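Local coordinates for protein KLLA0E02245p (Kluyveromyces lactis, PDB 4GPS) that hydrolyses NAD and methylguanosine caps from the 5' ends of RNA and degrades RNA in the 5'-3' direction, using a divalent metal cation, at residues S123-K128 / S133-D138; V298-G303 / R308-R313; I316-L321 / Y344-I349. One frame throughout, in Å; residues are numbered along the deposited sequence.

The three contacts form a series from periphery to interior within one PD-(D/E)XK-type nuclease chain. Contact 1 lies farthest out, its centre about 29 Å from the centre of the chain, and joins two loops flanking helix 128-131 through aromatic and aliphatic carbon. Contacts 2 and 3, with centres about 16 and 10 Å from the chain centre, share helix 305-319 and touch where Leu311 O meets Ile349 CG2 at 3.8 Å. Contact 2 lays a partly exposed loop on that helix, with a methyl over a ring. Contact 3 sets the C-terminal part of that helix against helix 346-353, and there one isoleucine meets two polar side chains, of which Thr318 also touches the metal-binding Glu293.

Contact 1 of 3, residues S123-K128 / S133-D138; sequences SKWENK and SFIGID
Trp125 and Phe134 bring the two loops together through an oblique meeting of their rings. The indole six-membered ring and the phenyl ring lie nearly parallel, with 16° between their planes, but they are slid so far apart that they barely overlap; their centroids stand 5.4 Å from each other. The closest carbons are Trp125 CZ3 and Phe134 CD1, at 3.4 Å. The neighbouring indole carbon CH2 comes next along the same flank. The two residues adopt the same first torsion, CG anti to the carbonyl carbon (chi1 -62° for Trp125, -60° for Phe134), and from their separate loops both rings are turned into the space between the segments. Ile135 adds the aliphatic part: its CG1 lies 3.8 Å from Trp125 CZ2, meeting the indole obliquely farther along the benzo side.

A second shell sets these groups in place. Tyr119, on helix 114-122, stacks with the indole, and Val130 and Lys131 of helix 128-131 also touch it. Phe134 is buried against Glu115 and Val116 on one helix and Leu245 and Leu246 on another, helix 233-246, which also carries the metal-binding Glu243. Phe134 and Ile135 are themselves the first two residues of a type II beta turn that ends at Ile137, closed by a weak bond from Ile137 N to Phe134 O at 3.4 Å; Gly136 supplies its positive phi.

No hydrogen bond crosses between the segments. Cohesion here therefore rests on dispersion and on the exclusion of water from ring and methylene carbon, so the fit between these two segments probably depends on shape more than on polar pairing.

Contact 2 of 3, residues V298-G303 / R308-R313; sequences VHFKLG and RRKLLR
Phe300 and Leu311 make the tight part of this contact, in which the loop following strand 290-297 of the PD-(D/E)XK nuclease fold doubles back onto helix 305-319. Leu311 CD2 sits over one face of the phenyl ring as a CH-pi contact, 3.6 Å from the ring centroid and only 17° off the normal. The first torsion of Leu311, CG anti to the carbonyl carbon (chi1 -67°), sends the branched end off the helix, where its two methyls divide the work: CD2 takes the ring, while CD1 meets Leu302 CD2 at 3.6 Å. Lys310 touches the ring differently, its CD approaching the edge at Phe300 CE2. The side chain of Lys310 is about 6 Å from that of Lys295, which by similarity binds substrate, so the contact packs beside the probable substrate site.

Around this centre, His307 meets Phe300 edge-to-face, and Phe330 meets it with the planes almost perpendicular. Leu311 also reaches Ile353 on helix 346-353, whose neighbour Lys352 touches Phe300. An alanine at Phe300 takes away the ring face under Leu311 CD2, which would probably open a gap between loop and helix and leave that methyl without its partner.

Packing thins along the loop toward Leu302 and the exposed Gly303. Arg308, which runs beside them, is itself buried and packs on Ile358 and Phe368; Leu302 CD2 crosses its bent chain at about a right angle, 3.9 Å from Arg308 CD. Gly303 N lies near the plane of the Arg308 guanidinium, at the edge, 4.1 Å from Arg308 NH1.

Contact 3 of 3, residues I316-L321 / Y344-I349; sequences IQTNLL and YKIQDI
Ile346 points its branched side chain at Thr318 and Asn319, joining the first turn of helix 346-353 to the C-terminal part of helix 305-319 in the PD-(D/E)XK nuclease fold. The antiparallel strands 325-331 and 338-344 lie between the two helices along the chain. With a chi1 of -173°, Ile346 turns CG1 to the side away from its own amide nitrogen, and CD1 reaches the partner helix. Thr318 and Ile346 slide past each other in opposite directions, and at their meeting point Ile346 CD1 comes within 3.2 Å of Thr318 OG1, a close fit for a methyl against a hydroxyl. That hydroxyl lies between the backbone N and the carbonyl carbon of its own residue, and makes a weak hydrogen bond back to Met314 O, one turn earlier.

Asn319 comes to the same isoleucine from another direction, its side chain lying obliquely across it. Its amide nitrogen, ND2, is 3.5 Å from Ile346 CG1, while Asn319 CB is 3.9 Å from Ile346 CD1. This is packing of an amide against aliphatic carbon: the polar end of Asn319 is engaged elsewhere, with OD1 accepting from Leu82 N and ND2 making a weak bond to Pro80 O. The isoleucine is thus met by two polar side chains whose hydrogen bonds lie with other partners.

The contact borders the active site. Thr318 touches Glu293, a metal ligand, and the neighbouring Gln317 probably belongs to the substrate site, as in related enzymes. At the start of helix 346-353, Lys345 is the N-cap, and Asp348, three residues on, accepts from its backbone: Lys345 N donates to the anti lone pair of Asp348 OD2, at 2.7 Å and with an N-H...O angle of 161°.

Contact 1 of 3, residues S123-K128 / S133-D138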
loop_
_atom_site.group_PDB
_atom_site.type_symbol
_atom_site.label_atom_id
_atom_site.label_comp_id
_atom_site.label_asym_id
_atom_site.label_seq_id
_atom_site.Cartn_x
_atom_site.Cartn_y
_atom_site.Cartn_z
ATOM N N SER A 123 -20.977 -14.891 -7.657
ATOM C CA SER A 123 -21.119 -13.841 -8.654
ATOM C C SER A 123 -22.616 -13.447 -8.777
ATOM O O SER A 123 -23.064 -12.933 -9.800
ATOM C CB SER A 123 -20.532 -14.298 -10.003
ATOM O OG SER A 123 -19.109 -14.325 -9.969
ATOM N N LYS A 124 -23.382 -13.687 -7.716
ATOM C CA LYS A 124 -24.805 -13.354 -7.687
ATOM C C LYS A 124 -25.342 -13.226 -6.274
ATOM O O LYS A 124 -24.860 -13.877 -5.364
ATOM C CB LYS A 124 -25.620 -14.396 -8.463
ATOM C CG LYS A 124 -25.890 -13.907 -9.885
ATOM C CD LYS A 124 -26.377 -14.986 -10.867
ATOM C CE LYS A 124 -26.529 -14.384 -12.285
ATOM N NZ LYS A 124 -26.633 -15.431 -13.344
ATOM N N TRP A 125 -26.336 -12.368 -6.096
ATOM C CA TRP A 125 -26.929 -12.169 -4.780
ATOM C C TRP A 125 -27.873 -13.318 -4.412
ATOM O O TRP A 125 -28.506 -13.899 -5.294
ATOM C CB TRP A 125 -27.718 -10.854 -4.762
ATOM C CG TRP A 125 -26.884 -9.655 -5.004
ATOM C CD1 TRP A 125 -26.765 -8.959 -6.169
ATOM C CD2 TRP A 125 -25.978 -9.054 -4.077
ATOM N NE1 TRP A 125 -25.827 -7.963 -6.031
ATOM C CE2 TRP A 125 -25.328 -7.997 -4.755
ATOM C CE3 TRP A 125 -25.650 -9.303 -2.736
ATOM C CZ2 TRP A 125 -24.364 -7.188 -4.131
ATOM C CZ3 TRP A 125 -24.691 -8.490 -2.115
ATOM C CH2 TRP A 125 -24.063 -7.449 -2.820
ATOM N N GLU A 126 -27.969 -13.648 -3.125
ATOM C CA GLU A 126 -28.880 -14.706 -2.666
ATOM C C GLU A 126 -30.303 -14.426 -3.165
ATOM O O GLU A 126 -30.962 -15.310 -3.706
ATOM C CB GLU A 126 -28.922 -14.760 -1.146
ATOM C CG GLU A 126 -27.620 -15.124 -0.498
ATOM C CD GLU A 126 -27.580 -14.720 0.966
ATOM O OE1 GLU A 126 -28.474 -15.156 1.726
ATOM O OE2 GLU A 126 -26.660 -13.963 1.347
ATOM N N ASN A 127 -30.754 -13.185 -2.968
ATOM C CA ASN A 127 -32.086 -12.729 -3.380
ATOM C C ASN A 127 -32.206 -11.195 -3.393
ATOM O O ASN A 127 -31.270 -10.495 -3.023
ATOM C CB ASN A 127 -33.134 -13.301 -2.436
ATOM C CG ASN A 127 -32.775 -13.093 -0.987
ATOM O OD1 ASN A 127 -32.396 -14.037 -0.287
ATOM N ND2 ASN A 127 -32.872 -11.847 -0.528
ATOM N N LYS A 128 -33.368 -10.692 -3.808
ATOM C CA LYS A 128 -33.633 -9.256 -3.877
ATOM C C LYS A 128 -33.461 -8.542 -2.547
ATOM O O LYS A 128 -32.911 -7.445 -2.503
ATOM C CB LYS A 128 -35.059 -8.970 -4.388
ATOM C CG LYS A 128 -35.251 -8.986 -5.902
ATOM C CD LYS A 128 -34.764 -7.706 -6.585
ATOM C CE LYS A 128 -33.403 -7.887 -7.270
ATOM N NZ LYS A 128 -33.378 -8.984 -8.285
ATOM N N SER A 133 -29.952 -4.446 0.087
ATOM C CA SER A 133 -29.283 -3.996 1.316
ATOM C C SER A 133 -27.889 -3.445 0.996
ATOM O O SER A 133 -27.181 -2.984 1.889
ATOM C CB SER A 133 -29.094 -5.152 2.279
ATOM O OG SER A 133 -30.128 -6.084 2.112
ATOM N N PHE A 134 -27.487 -3.539 -0.268
ATOM C CA PHE A 134 -26.192 -3.048 -0.712
ATOM C C PHE A 134 -26.326 -2.203 -1.980
ATOM O O PHE A 134 -25.993 -1.014 -1.998
ATOM C CB PHE A 134 -25.243 -4.219 -0.976
ATOM C CG PHE A 134 -24.985 -5.074 0.230
ATOM C CD1 PHE A 134 -25.587 -6.314 0.359
ATOM C CD2 PHE A 134 -24.116 -4.641 1.241
ATOM C CE1 PHE A 134 -25.321 -7.109 1.474
ATOM C CE2 PHE A 134 -23.848 -5.441 2.369
ATOM C CZ PHE A 134 -24.445 -6.666 2.483
ATOM N N ILE A 135 -26.829 -2.814 -3.040
ATOM C CA ILE A 135 -26.984 -2.100 -4.298
ATOM C C ILE A 135 -28.144 -1.080 -4.254
ATOM O O ILE A 135 -29.319 -1.434 -4.063
ATOM C CB ILE A 135 -27.201 -3.111 -5.439
ATOM C CG1 ILE A 135 -26.015 -4.088 -5.502
ATOM C CG2 ILE A 135 -27.374 -2.373 -6.763
ATOM C CD1 ILE A 135 -24.661 -3.400 -5.806
ATOM N N GLY A 136 -27.811 0.190 -4.421
ATOM C CA GLY A 136 -28.836 1.224 -4.410
ATOM C C GLY A 136 -28.737 2.146 -3.206
ATOM O O GLY A 136 -29.378 3.193 -3.139
ATOM N N ILE A 137 -27.911 1.747 -2.256
ATOM C CA ILE A 137 -27.707 2.498 -1.044
ATOM C C ILE A 137 -26.841 3.711 -1.300
ATOM O O ILE A 137 -25.812 3.639 -1.973
ATOM C CB ILE A 137 -27.108 1.571 0.008
ATOM C CG1 ILE A 137 -28.226 0.641 0.479
ATOM C CG2 ILE A 137 -26.477 2.359 1.156
ATOM C CD1 ILE A 137 -27.815 -0.310 1.553
ATOM N N ASP A 138 -27.292 4.843 -0.787
ATOM C CA ASP A 138 -26.587 6.096 -0.952
ATOM C C ASP A 138 -25.401 6.114 0.001
ATOM O O ASP A 138 -25.596 6.219 1.211
ATOM C CB ASP A 138 -27.533 7.269 -0.637
ATOM C CG ASP A 138 -26.921 8.628 -0.979
ATOM O OD1 ASP A 138 -26.666 8.876 -2.173
ATOM O OD2 ASP A 138 -26.691 9.451 -0.071
#

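Contact 2 of 3, residues V298-G303 / R308-R313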
loop_
_atom_site.group_PDB
_atom_site.type_symbol
_atom_site.label_atom_id
_atom_site.label_comp_id
_atom_site.label_asym_id
_atom_site.label_seq_id
_atom_site.Cartn_x
_atom_site.Cartn_y
_atom_site.Cartn_z
ATOM N N VAL A 298 -15.573 5.543 -8.781
ATOM C CA VAL A 298 -16.568 5.878 -9.775
ATOM C C VAL A 298 -16.070 4.951 -10.932
ATOM O O VAL A 298 -14.895 4.554 -10.921
ATOM C CB VAL A 298 -16.452 7.395 -10.064
ATOM C CG1 VAL A 298 -15.795 7.653 -11.362
ATOM C CG2 VAL A 298 -17.800 8.046 -9.904
ATOM N N HIS A 299 -16.920 4.548 -11.879
ATOM C CA HIS A 299 -16.441 3.680 -12.970
ATOM C C HIS A 299 -15.147 4.215 -13.608
ATOM O O HIS A 299 -14.980 5.417 -13.806
ATOM C CB HIS A 299 -17.542 3.443 -14.025
ATOM C CG HIS A 299 -18.528 2.374 -13.626
ATOM N ND1 HIS A 299 -18.188 1.034 -13.550
ATOM C CD2 HIS A 299 -19.819 2.454 -13.217
ATOM C CE1 HIS A 299 -19.225 0.340 -13.111
ATOM N NE2 HIS A 299 -20.227 1.177 -12.902
ATOM N N PHE A 300 -14.227 3.298 -13.904
ATOM C CA PHE A 300 -12.910 3.653 -14.426
ATOM C C PHE A 300 -12.828 4.171 -15.827
ATOM O O PHE A 300 -13.456 3.633 -16.732
ATOM C CB PHE A 300 -11.963 2.460 -14.316
ATOM C CG PHE A 300 -11.607 2.111 -12.910
ATOM C CD1 PHE A 300 -11.836 0.815 -12.416
ATOM C CD2 PHE A 300 -11.077 3.075 -12.058
ATOM C CE1 PHE A 300 -11.547 0.492 -11.091
ATOM C CE2 PHE A 300 -10.782 2.758 -10.721
ATOM C CZ PHE A 300 -11.023 1.464 -10.243
ATOM N N LYS A 301 -12.034 5.219 -15.997
ATOM C CA LYS A 301 -11.800 5.804 -17.313
ATOM C C LYS A 301 -10.309 5.607 -17.582
ATOM O O LYS A 301 -9.493 6.438 -17.171
ATOM C CB LYS A 301 -12.175 7.303 -17.310
ATOM C CG LYS A 301 -13.695 7.542 -17.328
ATOM C CD LYS A 301 -14.146 8.802 -16.599
ATOM C CE LYS A 301 -14.230 10.017 -17.494
ATOM N NZ LYS A 301 -14.447 11.237 -16.664
ATOM N N LEU A 302 -9.921 4.492 -18.212
ATOM C CA LEU A 302 -8.498 4.310 -18.487
ATOM C C LEU A 302 -8.266 5.531 -19.370
ATOM O O LEU A 302 -9.219 6.074 -19.953
ATOM C CB LEU A 302 -8.251 2.992 -19.216
ATOM C CG LEU A 302 -8.730 1.745 -18.457
ATOM C CD1 LEU A 302 -8.623 0.539 -19.373
ATOM C CD2 LEU A 302 -7.902 1.532 -17.198
ATOM N N GLY A 303 -7.054 6.014 -19.509
ATOM C CA GLY A 303 -6.983 7.236 -20.301
ATOM C C GLY A 303 -6.973 8.419 -19.345
ATOM O O GLY A 303 -6.245 9.378 -19.569
ATOM N N ARG A 308 -5.630 5.980 -13.654
ATOM C CA ARG A 308 -4.515 5.089 -13.932
ATOM C C ARG A 308 -3.609 5.071 -12.711
ATOM O O ARG A 308 -3.079 4.028 -12.351
ATOM C CB ARG A 308 -3.753 5.543 -15.180
ATOM C CG ARG A 308 -4.605 5.460 -16.466
ATOM C CD ARG A 308 -4.859 4.027 -16.932
ATOM N NE ARG A 308 -3.612 3.343 -17.285
ATOM C CZ ARG A 308 -2.877 3.585 -18.373
ATOM N NH1 ARG A 308 -3.246 4.496 -19.261
ATOM N NH2 ARG A 308 -1.743 2.924 -18.553
ATOM N N ARG A 309 -3.450 6.227 -12.065
ATOM C CA ARG A 309 -2.639 6.332 -10.849
ATOM C C ARG A 309 -3.261 5.501 -9.737
ATOM O O ARG A 309 -2.560 4.792 -9.014
ATOM C CB ARG A 309 -2.574 7.776 -10.358
ATOM C CG ARG A 309 -1.310 8.486 -10.652
ATOM C CD ARG A 309 -1.548 9.970 -10.641
ATOM N NE ARG A 309 -0.528 10.616 -11.441
ATOM C CZ ARG A 309 -0.645 11.810 -11.997
ATOM N NH1 ARG A 309 -1.762 12.524 -11.849
ATOM N NH2 ARG A 309 0.371 12.287 -12.694
ATOM N N LYS A 310 -4.578 5.608 -9.598
ATOM C CA LYS A 310 -5.287 4.868 -8.564
ATOM C C LYS A 310 -5.179 3.347 -8.791
ATOM O O LYS A 310 -4.900 2.597 -7.854
ATOM C CB LYS A 310 -6.759 5.319 -8.499
ATOM C CG LYS A 310 -7.585 4.502 -7.562
ATOM C CD LYS A 310 -9.058 4.894 -7.583
ATOM C CE LYS A 310 -9.319 6.243 -6.941
ATOM N NZ LYS A 310 -10.788 6.529 -6.987
ATOM N N LEU A 311 -5.392 2.903 -10.028
ATOM C CA LEU A 311 -5.291 1.482 -10.367
ATOM C C LEU A 311 -3.866 0.979 -10.095
ATOM O O LEU A 311 -3.689 -0.075 -9.480
ATOM C CB LEU A 311 -5.669 1.249 -11.832
ATOM C CG LEU A 311 -7.156 1.513 -12.130
ATOM C CD1 LEU A 311 -7.332 1.690 -13.610
ATOM C CD2 LEU A 311 -8.035 0.366 -11.610
ATOM N N LEU A 312 -2.850 1.741 -10.501
ATOM C CA LEU A 312 -1.476 1.311 -10.257
ATOM C C LEU A 312 -1.198 1.236 -8.755
ATOM O O LEU A 312 -0.598 0.282 -8.266
ATOM C CB LEU A 312 -0.478 2.269 -10.930
ATOM C CG LEU A 312 1.018 2.020 -10.686
ATOM C CD1 LEU A 312 1.390 0.645 -11.287
ATOM C CD2 LEU A 312 1.876 3.167 -11.274
ATOM N N ARG A 313 -1.667 2.231 -8.014
ATOM C CA ARG A 313 -1.443 2.281 -6.582
ATOM C C ARG A 313 -2.095 1.074 -5.916
ATOM O O ARG A 313 -1.524 0.434 -5.038
ATOM C CB ARG A 313 -2.007 3.600 -6.038
ATOM C CG ARG A 313 -1.199 4.195 -4.901
ATOM C CD ARG A 313 -1.650 5.603 -4.513
ATOM N NE ARG A 313 -0.642 6.211 -3.641
ATOM C CZ ARG A 313 -0.479 5.847 -2.384
ATOM N NH1 ARG A 313 -1.267 4.922 -1.887
ATOM N NH2 ARG A 313 0.502 6.333 -1.654
#

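Contact 3 of 3, residues I316-L321 / Y344-I349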
loop_
_atom_site.group_PDB
_atom_site.type_symbol
_atom_site.label_atom_id
_atom_site.label_comp_id
_atom_site.label_asym_id
_atom_site.label_seq_id
_atom_site.Cartn_x
_atom_site.Cartn_y
_atom_site.Cartn_z
ATOM N N ILE A 316 -0.025 -1.927 -6.539
ATOM C CA ILE A 316 1.153 -1.955 -5.660
ATOM C C ILE A 316 0.721 -2.301 -4.252
ATOM O O ILE A 316 1.388 -3.064 -3.563
ATOM C CB ILE A 316 1.848 -0.615 -5.576
ATOM C CG1 ILE A 316 2.345 -0.210 -6.963
ATOM C CG2 ILE A 316 3.001 -0.692 -4.562
ATOM C CD1 ILE A 316 2.703 1.245 -7.049
ATOM N N GLN A 317 -0.415 -1.745 -3.842
ATOM C CA GLN A 317 -0.943 -1.976 -2.504
ATOM C C GLN A 317 -1.196 -3.450 -2.177
ATOM O O GLN A 317 -0.750 -3.942 -1.144
ATOM C CB GLN A 317 -2.206 -1.149 -2.303
ATOM C CG GLN A 317 -2.970 -1.466 -1.072
ATOM C CD GLN A 317 -4.355 -0.821 -1.065
ATOM O OE1 GLN A 317 -5.195 -1.151 -0.232
ATOM N NE2 GLN A 317 -4.592 0.101 -1.986
ATOM N N THR A 318 -1.884 -4.174 -3.042
ATOM C CA THR A 318 -2.132 -5.567 -2.729
ATOM C C THR A 318 -0.943 -6.434 -3.075
ATOM O O THR A 318 -0.667 -7.426 -2.384
ATOM C CB THR A 318 -3.396 -6.106 -3.410
ATOM O OG1 THR A 318 -3.374 -5.795 -4.794
ATOM C CG2 THR A 318 -4.644 -5.485 -2.763
ATOM N N ASN A 319 -0.195 -6.037 -4.100
ATOM C CA ASN A 319 0.964 -6.830 -4.476
ATOM C C ASN A 319 2.045 -6.895 -3.402
ATOM O O ASN A 319 2.846 -7.816 -3.405
ATOM C CB ASN A 319 1.580 -6.332 -5.772
ATOM C CG ASN A 319 2.454 -7.372 -6.409
ATOM O OD1 ASN A 319 3.659 -7.277 -6.383
ATOM N ND2 ASN A 319 1.834 -8.400 -6.956
ATOM N N LEU A 320 2.083 -5.922 -2.492
ATOM C CA LEU A 320 3.073 -5.946 -1.402
ATOM C C LEU A 320 2.703 -6.953 -0.284
ATOM O O LEU A 320 3.472 -7.169 0.660
ATOM C CB LEU A 320 3.228 -4.542 -0.784
ATOM C CG LEU A 320 4.030 -3.511 -1.565
ATOM C CD1 LEU A 320 3.629 -2.204 -1.025
ATOM C CD2 LEU A 320 5.560 -3.737 -1.454
ATOM N N LEU A 321 1.533 -7.559 -0.377
ATOM C CA LEU A 321 1.105 -8.527 0.634
ATOM C C LEU A 321 1.195 -9.954 0.116
ATOM O O LEU A 321 1.251 -10.201 -1.094
ATOM C CB LEU A 321 -0.346 -8.274 1.049
ATOM C CG LEU A 321 -0.646 -6.847 1.488
ATOM C CD1 LEU A 321 -2.136 -6.694 1.697
ATOM C CD2 LEU A 321 0.117 -6.546 2.762
ATOM N N TYR A 344 -11.626 -8.403 -7.227
ATOM C CA TYR A 344 -10.479 -8.463 -8.126
ATOM C C TYR A 344 -9.363 -9.149 -7.417
ATOM O O TYR A 344 -9.102 -8.854 -6.251
ATOM C CB TYR A 344 -9.957 -7.071 -8.496
ATOM C CG TYR A 344 -10.862 -6.242 -9.378
ATOM C CD1 TYR A 344 -10.747 -6.280 -10.756
ATOM C CD2 TYR A 344 -11.806 -5.389 -8.822
ATOM C CE1 TYR A 344 -11.537 -5.482 -11.548
ATOM C CE2 TYR A 344 -12.604 -4.599 -9.609
ATOM C CZ TYR A 344 -12.466 -4.646 -10.972
ATOM O OH TYR A 344 -13.287 -3.869 -11.760
ATOM N N LYS A 345 -8.713 -10.077 -8.101
ATOM C CA LYS A 345 -7.539 -10.708 -7.525
ATOM C C LYS A 345 -6.390 -9.845 -8.055
ATOM O O LYS A 345 -6.625 -8.945 -8.896
ATOM C CB LYS A 345 -7.437 -12.154 -7.980
ATOM C CG LYS A 345 -8.401 -12.976 -7.199
ATOM C CD LYS A 345 -8.428 -14.409 -7.591
ATOM C CE LYS A 345 -9.406 -15.106 -6.669
ATOM N NZ LYS A 345 -8.966 -14.939 -5.250
ATOM N N ILE A 346 -5.176 -10.077 -7.561
ATOM C CA ILE A 346 -4.032 -9.273 -7.991
ATOM C C ILE A 346 -3.819 -9.382 -9.509
ATOM O O ILE A 346 -3.568 -8.375 -10.182
ATOM C CB ILE A 346 -2.738 -9.696 -7.251
ATOM C CG1 ILE A 346 -1.609 -8.732 -7.587
ATOM C CG2 ILE A 346 -2.348 -11.116 -7.645
ATOM C CD1 ILE A 346 -1.935 -7.339 -7.206
ATOM N N GLN A 347 -3.928 -10.593 -10.049
ATOM C CA GLN A 347 -3.771 -10.810 -11.488
ATOM C C GLN A 347 -4.817 -9.985 -12.264
ATOM O O GLN A 347 -4.531 -9.470 -13.351
ATOM C CB GLN A 347 -3.927 -12.308 -11.815
ATOM C CG GLN A 347 -3.950 -12.624 -13.303
ATOM C CD GLN A 347 -2.658 -12.220 -14.021
ATOM O OE1 GLN A 347 -2.693 -11.809 -15.201
ATOM N NE2 GLN A 347 -1.508 -12.337 -13.320
ATOM N N ASP A 348 -6.021 -9.852 -11.702
ATOM C CA ASP A 348 -7.077 -9.073 -12.345
ATOM C C ASP A 348 -6.720 -7.578 -12.385
ATOM O O ASP A 348 -6.809 -6.953 -13.461
ATOM C CB ASP A 348 -8.433 -9.269 -11.644
ATOM C CG ASP A 348 -8.877 -10.741 -11.607
ATOM O OD1 ASP A 348 -8.899 -11.397 -12.671
ATOM O OD2 ASP A 348 -9.209 -11.248 -10.509
ATOM N N ILE A 349 -6.323 -6.981 -11.253
ATOM C CA ILE A 349 -5.965 -5.552 -11.309
ATOM C C ILE A 349 -4.800 -5.414 -12.268
ATOM O O ILE A 349 -4.759 -4.481 -13.035
ATOM C CB ILE A 349 -5.482 -4.955 -9.981
ATOM C CG1 ILE A 349 -6.576 -5.030 -8.951
ATOM C CG2 ILE A 349 -5.172 -3.466 -10.180
ATOM C CD1 ILE A 349 -7.769 -4.148 -9.333
#